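Local coordinates for protein beta-glycosidase (Bacteroides caccae, PDB 6T2R) that hydrolyses mucin O-glycans from within the chain as a family 16 endo-beta-galactosidase, helping this gut bacterium to initiate mucin breakdown, at residues Pro27-Val32 against Gly191-Pro196; Leu199-His202 against Asn208-Tyr211. One frame throughout, in Å; residues are numbered along the deposited sequence.

Contacts 1 and 2 have centres about 13 Å apart and meet through strand 187-195, which supplies Gly191-Trp195 to contact 1 and is the direct neighbour of Leu199-His202 in contact 2. Probable backbone hydrogen bonds join the two: Asp193 N to Val200 O at 2.7 Å and His202 N to Gly191 O at 2.9 Å. Side chains continue the link on both faces of the sheet. Asp193 OD2 packs 3.3 Å from His202 CE1 on the face that carries contact 1, and Val192 CG2 lies 3.5 Å from Phe201 CE1 on the face of the phenylalanine pair. Both contacts belong to the framework of the family 16 beta-sandwich (jelly roll).

Contact 1 of 2, residues Pro27-Val32 against Gly191-Pro196; sequences PKWELV and GVDFWP
Trp29 reaches strand 187-195 with the far side of its indole, where it meets Trp195 and Asp193. The aromatic part is the closer: Trp29 CH2 comes to 3.5 Å from Trp195 CZ2. The two side chains arrive from opposite directions and meet through the CZ2-CH2 sides of their six-membered rings. The centroids are 5.4 Å apart and the planes are inclined at 46°, neither stacked nor perpendicular. In Trp195, CG stands beside the backbone N (chi1 -52°), and the indole is carried out toward Trp29.

The polar part belongs to Asp193. Its OD2 lies 3.7 Å from Trp29 CZ2, with the carboxylate plane turned 42° from the indole; this is a packing contact without a hydrogen bond. Arg109 of strand 108-116 ties the group together, forming a salt bridge through NE to Asp193 OD1 and a cation-pi interaction with Trp29. That charge probably steadies the buried carboxylate.

The backbones stay well apart, with Trp29 CA 10.7 Å from Asp193 CA. In the antiparallel beta-sandwich of family 16, strand 29-35 pairs with 251-263, then 108-116, then 187-195. Trp29, Trp195 and Asp193 thus span two intervening strands on one face of the sheet, while Trp263 meets Trp29 edge-to-face.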
ATOM      1  N   PRO A  27       1.789  21.441 -18.633  1.00 46.82           N
ATOM      2  CA  PRO A  27       2.132  20.314 -17.768  1.00 38.85           C
ATOM      3  C   PRO A  27       1.033  19.238 -17.830  1.00 33.33           C
ATOM      4  O   PRO A  27      -0.108  19.550 -18.113  1.00 29.43           O
ATOM      5  CB  PRO A  27       2.270  20.945 -16.373  1.00 38.81           C
ATOM      6  CG  PRO A  27       2.484  22.432 -16.634  1.00 45.17           C
ATOM      7  CD  PRO A  27       1.804  22.744 -17.953  1.00 43.95           C
ATOM      8  N   LYS A  28       1.396  17.984 -17.572  1.00 31.09           N
ATOM      9  CA  LYS A  28       0.423  16.866 -17.499  1.00 32.80           C
ATOM     10  C   LYS A  28       1.002  15.719 -16.658  1.00 30.90           C
ATOM     11  O   LYS A  28       2.145  15.809 -16.228  1.00 29.60           O
ATOM     12  CB  LYS A  28       0.096  16.376 -18.906  1.00 36.04           C
ATOM     13  CG  LYS A  28       1.264  15.777 -19.668  1.00 36.77           C
ATOM     14  CD  LYS A  28       0.871  15.348 -21.093  1.00 46.95           C
ATOM     15  CE  LYS A  28       2.055  14.884 -21.923  1.00 57.19           C
ATOM     16  NZ  LYS A  28       1.668  14.025 -23.072  1.00 61.72           N
ATOM     17  N   TRP A  29       0.204  14.691 -16.402  1.00 31.65           N
ATOM     18  CA  TRP A  29       0.680  13.454 -15.735  1.00 31.26           C
ATOM     19  C   TRP A  29       1.656  12.769 -16.696  1.00 30.10           C
ATOM     20  O   TRP A  29       1.245  12.540 -17.829  1.00 28.51           O
ATOM     21  CB  TRP A  29      -0.510  12.570 -15.356  1.00 30.38           C
ATOM     22  CG  TRP A  29      -1.309  13.098 -14.198  1.00 32.30           C
ATOM     23  CD1 TRP A  29      -2.610  13.498 -14.216  1.00 33.37           C
ATOM     24  CD2 TRP A  29      -0.866  13.249 -12.840  1.00 31.24           C
ATOM     25  NE1 TRP A  29      -2.997  13.906 -12.971  1.00 38.22           N
ATOM     26  CE2 TRP A  29      -1.952  13.770 -12.107  1.00 33.85           C
ATOM     27  CE3 TRP A  29       0.348  13.049 -12.184  1.00 29.31           C
ATOM     28  CZ2 TRP A  29      -1.869  14.070 -10.755  1.00 33.01           C
ATOM     29  CZ3 TRP A  29       0.432  13.359 -10.847  1.00 29.61           C
ATOM     30  CH2 TRP A  29      -0.662  13.850 -10.141  1.00 32.73           C
ATOM     31  N   GLU A  30       2.914  12.602 -16.297  1.00 30.11           N
ATOM     32  CA  GLU A  30       3.964  11.902 -17.075  1.00 34.56           C
ATOM     33  C   GLU A  30       4.326  10.607 -16.331  1.00 30.91           C
ATOM     34  O   GLU A  30       4.642  10.691 -15.109  1.00 30.18           O
ATOM     35  CB  GLU A  30       5.204  12.788 -17.263  1.00 37.83           C
ATOM     36  CG  GLU A  30       4.993  14.053 -18.093  1.00 44.10           C
ATOM     37  CD  GLU A  30       4.708  13.903 -19.583  1.00 49.14           C
ATOM     38  OE1 GLU A  30       4.595  14.960 -20.293  1.00 61.16           O
ATOM     39  OE2 GLU A  30       4.535  12.754 -20.026  1.00 48.75           O
ATOM     40  N   LEU A  31       4.271   9.456 -17.007  1.00 30.75           N
ATOM     41  CA  LEU A  31       4.712   8.150 -16.438  1.00 32.00           C
ATOM     42  C   LEU A  31       6.234   8.187 -16.307  1.00 30.44           C
ATOM     43  O   LEU A  31       6.890   8.309 -17.322  1.00 34.75           O
ATOM     44  CB  LEU A  31       4.245   6.986 -17.326  1.00 32.61           C
ATOM     45  CG  LEU A  31       4.567   5.590 -16.776  1.00 30.45           C
ATOM     46  CD1 LEU A  31       3.759   5.289 -15.521  1.00 28.69           C
ATOM     47  CD2 LEU A  31       4.298   4.525 -17.815  1.00 32.80           C
ATOM     48  N   VAL A  32       6.760   8.205 -15.084  1.00 30.39           N
ATOM     49  CA  VAL A  32       8.227   8.278 -14.786  1.00 27.86           C
ATOM     50  C   VAL A  32       8.730   6.857 -14.455  1.00 30.77           C
ATOM     51  O   VAL A  32       9.930   6.625 -14.611  1.00 33.58           O
ATOM     52  CB  VAL A  32       8.566   9.258 -13.638  1.00 29.47           C
ATOM     53  CG1 VAL A  32       8.222  10.704 -14.000  1.00 27.76           C
ATOM     54  CG2 VAL A  32       7.922   8.852 -12.293  1.00 27.48           C
ATOM     55  N   GLY A 191      -5.140   4.517  -6.028  1.00 23.92           N
ATOM     56  CA  GLY A 191      -4.225   5.648  -6.256  1.00 23.76           C
ATOM     57  C   GLY A 191      -4.241   6.697  -5.144  1.00 22.75           C
ATOM     58  O   GLY A 191      -5.264   6.842  -4.419  1.00 20.91           O
ATOM     59  N   VAL A 192      -3.102   7.356  -4.955  1.00 21.84           N
ATOM     60  CA  VAL A 192      -2.952   8.560  -4.106  1.00 22.15           C
ATOM     61  C   VAL A 192      -2.107   9.545  -4.908  1.00 24.36           C
ATOM     62  O   VAL A 192      -1.172   9.063  -5.616  1.00 23.73           O
ATOM     63  CB  VAL A 192      -2.338   8.228  -2.735  1.00 24.86           C
ATOM     64  CG1 VAL A 192      -0.856   7.794  -2.825  1.00 23.27           C
ATOM     65  CG2 VAL A 192      -2.536   9.393  -1.757  1.00 27.33           C
ATOM     66  N   ASP A 193      -2.450  10.826  -4.827  1.00 23.13           N
ATOM     67  CA  ASP A 193      -1.658  11.950  -5.382  1.00 25.44           C
ATOM     68  C   ASP A 193      -1.072  12.741  -4.213  1.00 25.53           C
ATOM     69  O   ASP A 193      -1.866  13.100  -3.254  1.00 26.92           O
ATOM     70  CB  ASP A 193      -2.527  12.859  -6.253  1.00 27.48           C
ATOM     71  CG  ASP A 193      -3.165  12.177  -7.460  1.00 29.44           C
ATOM     72  OD1 ASP A 193      -2.726  11.034  -7.820  1.00 26.86           O
ATOM     73  OD2 ASP A 193      -4.102  12.790  -8.039  1.00 26.92           O
ATOM     74  N   PHE A 194       0.252  12.958  -4.246  1.00 24.65           N
ATOM     75  CA  PHE A 194       1.000  13.785  -3.266  1.00 23.21           C
ATOM     76  C   PHE A 194       1.147  15.205  -3.809  1.00 26.89           C
ATOM     77  O   PHE A 194       1.728  15.373  -4.901  1.00 28.42           O
ATOM     78  CB  PHE A 194       2.392  13.224  -3.012  1.00 22.77           C
ATOM     79  CG  PHE A 194       2.438  11.932  -2.228  1.00 24.16           C
ATOM     80  CD1 PHE A 194       2.180  10.712  -2.845  1.00 22.85           C
ATOM     81  CD2 PHE A 194       2.780  11.931  -0.888  1.00 23.07           C
ATOM     82  CE1 PHE A 194       2.251   9.522  -2.142  1.00 23.68           C
ATOM     83  CE2 PHE A 194       2.870  10.736  -0.193  1.00 24.15           C
ATOM     84  CZ  PHE A 194       2.598   9.538  -0.815  1.00 24.71           C
ATOM     85  N   TRP A 195       0.610  16.185  -3.080  1.00 26.93           N
ATOM     86  CA  TRP A 195       0.841  17.632  -3.324  1.00 25.93           C
ATOM     87  C   TRP A 195       1.381  18.273  -2.051  1.00 27.60           C
ATOM     88  O   TRP A 195       1.203  17.729  -0.950  1.00 28.32           O
ATOM     89  CB  TRP A 195      -0.437  18.329  -3.793  1.00 24.91           C
ATOM     90  CG  TRP A 195      -1.123  17.670  -4.959  1.00 26.55           C
ATOM     91  CD1 TRP A 195      -2.316  17.004  -4.943  1.00 23.33           C
ATOM     92  CD2 TRP A 195      -0.668  17.635  -6.325  1.00 21.82           C
ATOM     93  NE1 TRP A 195      -2.651  16.592  -6.200  1.00 24.00           N
ATOM     94  CE2 TRP A 195      -1.656  16.961  -7.071  1.00 24.15           C
ATOM     95  CE3 TRP A 195       0.431  18.161  -6.990  1.00 22.00           C
ATOM     96  CZ2 TRP A 195      -1.559  16.774  -8.445  1.00 24.31           C
ATOM     97  CZ3 TRP A 195       0.532  17.968  -8.351  1.00 24.16           C
ATOM     98  CH2 TRP A 195      -0.449  17.285  -9.065  1.00 23.25           C
ATOM     99  N   PRO A 196       2.004  19.464  -2.166  1.00 26.63           N
ATOM    100  CA  PRO A 196       2.531  20.179  -1.004  1.00 29.32           C
ATOM    101  C   PRO A 196       1.494  20.404   0.099  1.00 29.78           C
ATOM    102  O   PRO A 196       1.872  20.350   1.252  1.00 29.16           O
ATOM    103  CB  PRO A 196       3.019  21.518  -1.577  1.00 29.45           C
ATOM    104  CG  PRO A 196       3.397  21.144  -3.017  1.00 31.30           C
ATOM    105  CD  PRO A 196       2.293  20.183  -3.418  1.00 28.32           C
TER

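Contact 2 of 2, residues Leu199-His202 against Asn208-Tyr211; sequences LVFH and NFVY
The rings of Phe201 and Phe209 run alongside one another on the same face of the hairpin. The planes are 6° from parallel, but with centroids at 4.8 Å the offset is large enough that little of one ring lies over the other; Phe201 CD2 approaches Phe209 CE1 to 3.3 Å. Phe209 holds CG between its backbone N and carbonyl carbon (chi1 85°), which swings the ring back toward Phe201. On the other face, Val200 CG2 meets Val210 CG2 at 4.3 Å.

The antiparallel backbone ladder sets these positions. Leu199 and Tyr211 form a hydrogen-bonded pair, with Leu199 N to Tyr211 O at 2.9 Å and Tyr211 N to Leu199 O at 2.8 Å. Further along, Phe201 N gives a nearly straight bond of 3.0 Å to Phe209 O, yet Phe201 O receives Asn208 N at 2.8 Å. Two residues, Asn208 and Phe209, thus oppose the single Phe201, which makes a classic beta bulge. Asn208 ND2 donates to Asn178 O and Gln158 OE1, holding the bulge from outside.

Strand 198-203 also pairs antiparallel with strand 187-195, and the hairpin extends that sheet by two strands. Its Leu199, Phe201 and Tyr211 face rests on Val160 of strand 155-161, and Phe209 touches Asn178 of strand 177-181.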
ATOM      1  N   LEU A 199      -3.084  15.412   0.203  1.00 26.64           N
ATOM      2  CA  LEU A 199      -3.091  14.100  -0.470  1.00 25.75           C
ATOM      3  C   LEU A 199      -4.489  13.912  -1.064  1.00 28.02           C
ATOM      4  O   LEU A 199      -5.443  14.283  -0.380  1.00 28.58           O
ATOM      5  CB  LEU A 199      -2.759  12.978   0.515  1.00 25.23           C
ATOM      6  CG  LEU A 199      -1.456  13.086   1.307  1.00 26.61           C
ATOM      7  CD1 LEU A 199      -1.221  11.785   2.094  1.00 25.29           C
ATOM      8  CD2 LEU A 199      -0.257  13.418   0.420  1.00 26.43           C
ATOM      9  N   VAL A 200      -4.597  13.352  -2.272  1.00 27.82           N
ATOM     10  CA  VAL A 200      -5.907  13.025  -2.915  1.00 26.65           C
ATOM     11  C   VAL A 200      -5.918  11.536  -3.271  1.00 26.73           C
ATOM     12  O   VAL A 200      -5.025  11.117  -4.035  1.00 23.69           O
ATOM     13  CB  VAL A 200      -6.167  13.861  -4.175  1.00 26.80           C
ATOM     14  CG1 VAL A 200      -7.551  13.566  -4.721  1.00 27.53           C
ATOM     15  CG2 VAL A 200      -5.959  15.363  -3.937  1.00 27.77           C
ATOM     16  N   PHE A 201      -6.897  10.802  -2.723  1.00 25.69           N
ATOM     17  CA  PHE A 201      -7.079   9.335  -2.881  1.00 25.91           C
ATOM     18  C   PHE A 201      -8.111   9.058  -3.966  1.00 26.09           C
ATOM     19  O   PHE A 201      -9.138   9.730  -3.989  1.00 26.16           O
ATOM     20  CB  PHE A 201      -7.507   8.715  -1.558  1.00 26.50           C
ATOM     21  CG  PHE A 201      -6.417   8.722  -0.512  1.00 25.59           C
ATOM     22  CD1 PHE A 201      -5.487   7.689  -0.421  1.00 27.52           C
ATOM     23  CD2 PHE A 201      -6.319   9.766   0.384  1.00 24.70           C
ATOM     24  CE1 PHE A 201      -4.484   7.705   0.544  1.00 25.01           C
ATOM     25  CE2 PHE A 201      -5.324   9.778   1.353  1.00 23.79           C
ATOM     26  CZ  PHE A 201      -4.421   8.751   1.447  1.00 24.04           C
ATOM     27  N   HIS A 202      -7.814   8.101  -4.831  1.00 25.45           N
ATOM     28  CA  HIS A 202      -8.667   7.698  -5.967  1.00 27.71           C
ATOM     29  C   HIS A 202      -8.776   6.185  -5.942  1.00 29.12           C
ATOM     30  O   HIS A 202      -7.808   5.524  -5.542  1.00 27.77           O
ATOM     31  CB  HIS A 202      -8.097   8.170  -7.318  1.00 27.51           C
ATOM     32  CG  HIS A 202      -8.027   9.648  -7.468  1.00 29.62           C
ATOM     33  ND1 HIS A 202      -6.863  10.357  -7.237  1.00 34.45           N
ATOM     34  CD2 HIS A 202      -8.982  10.560  -7.782  1.00 30.41           C
ATOM     35  CE1 HIS A 202      -7.098  11.644  -7.447  1.00 39.16           C
ATOM     36  NE2 HIS A 202      -8.410  11.798  -7.767  1.00 29.28           N
ATOM     37  N   ASN A 208     -11.943   9.648  -3.815  1.00 24.33           N
ATOM     38  CA  ASN A 208     -12.471   9.131  -2.531  1.00 25.76           C
ATOM     39  C   ASN A 208     -12.522  10.324  -1.571  1.00 25.65           C
ATOM     40  O   ASN A 208     -13.595  10.684  -1.125  1.00 22.62           O
ATOM     41  CB  ASN A 208     -11.636   7.971  -1.971  1.00 25.92           C
ATOM     42  CG  ASN A 208     -12.212   7.393  -0.687  1.00 26.40           C
ATOM     43  OD1 ASN A 208     -13.188   7.915  -0.182  1.00 29.51           O
ATOM     44  ND2 ASN A 208     -11.600   6.361  -0.118  1.00 26.65           N
ATOM     45  N   PHE A 209     -11.377  10.884  -1.225  1.00 25.48           N
ATOM     46  CA  PHE A 209     -11.317  11.987  -0.253  1.00 27.00           C
ATOM     47  C   PHE A 209      -9.966  12.656  -0.372  1.00 27.04           C
ATOM     48  O   PHE A 209      -9.075  12.080  -1.060  1.00 27.69           O
ATOM     49  CB  PHE A 209     -11.588  11.514   1.173  1.00 24.62           C
ATOM     50  CG  PHE A 209     -10.401  10.968   1.922  1.00 24.16           C
ATOM     51  CD1 PHE A 209      -9.925   9.695   1.661  1.00 23.60           C
ATOM     52  CD2 PHE A 209      -9.848  11.673   2.974  1.00 25.74           C
ATOM     53  CE1 PHE A 209      -8.884   9.174   2.405  1.00 25.68           C
ATOM     54  CE2 PHE A 209      -8.793  11.153   3.719  1.00 26.48           C
ATOM     55  CZ  PHE A 209      -8.311   9.901   3.430  1.00 27.43           C
ATOM     56  N   VAL A 210      -9.888  13.844   0.242  1.00 25.29           N
ATOM     57  CA  VAL A 210      -8.695  14.729   0.269  1.00 26.18           C
ATOM     58  C   VAL A 210      -8.226  14.748   1.727  1.00 24.51           C
ATOM     59  O   VAL A 210      -9.052  14.922   2.596  1.00 24.37           O
ATOM     60  CB  VAL A 210      -9.016  16.145  -0.271  1.00 25.61           C
ATOM     61  CG1 VAL A 210      -7.819  17.090  -0.203  1.00 24.35           C
ATOM     62  CG2 VAL A 210      -9.562  16.119  -1.688  1.00 25.78           C
ATOM     63  N   TYR A 211      -6.949  14.532   1.993  1.00 23.98           N
ATOM     64  CA  TYR A 211      -6.378  14.841   3.318  1.00 24.42           C
ATOM     65  C   TYR A 211      -5.610  16.145   3.186  1.00 23.95           C
ATOM     66  O   TYR A 211      -4.581  16.165   2.519  1.00 24.84           O
ATOM     67  CB  TYR A 211      -5.491  13.739   3.890  1.00 24.58           C
ATOM     68  CG  TYR A 211      -5.235  13.977   5.353  1.00 22.83           C
ATOM     69  CD1 TYR A 211      -6.235  13.730   6.280  1.00 22.63           C
ATOM     70  CD2 TYR A 211      -4.055  14.548   5.794  1.00 22.69           C
ATOM     71  CE1 TYR A 211      -6.029  13.974   7.630  1.00 23.75           C
ATOM     72  CE2 TYR A 211      -3.836  14.821   7.135  1.00 23.43           C
ATOM     73  CZ  TYR A 211      -4.829  14.524   8.065  1.00 24.13           C
ATOM     74  OH  TYR A 211      -4.657  14.764   9.407  1.00 20.30           O
TER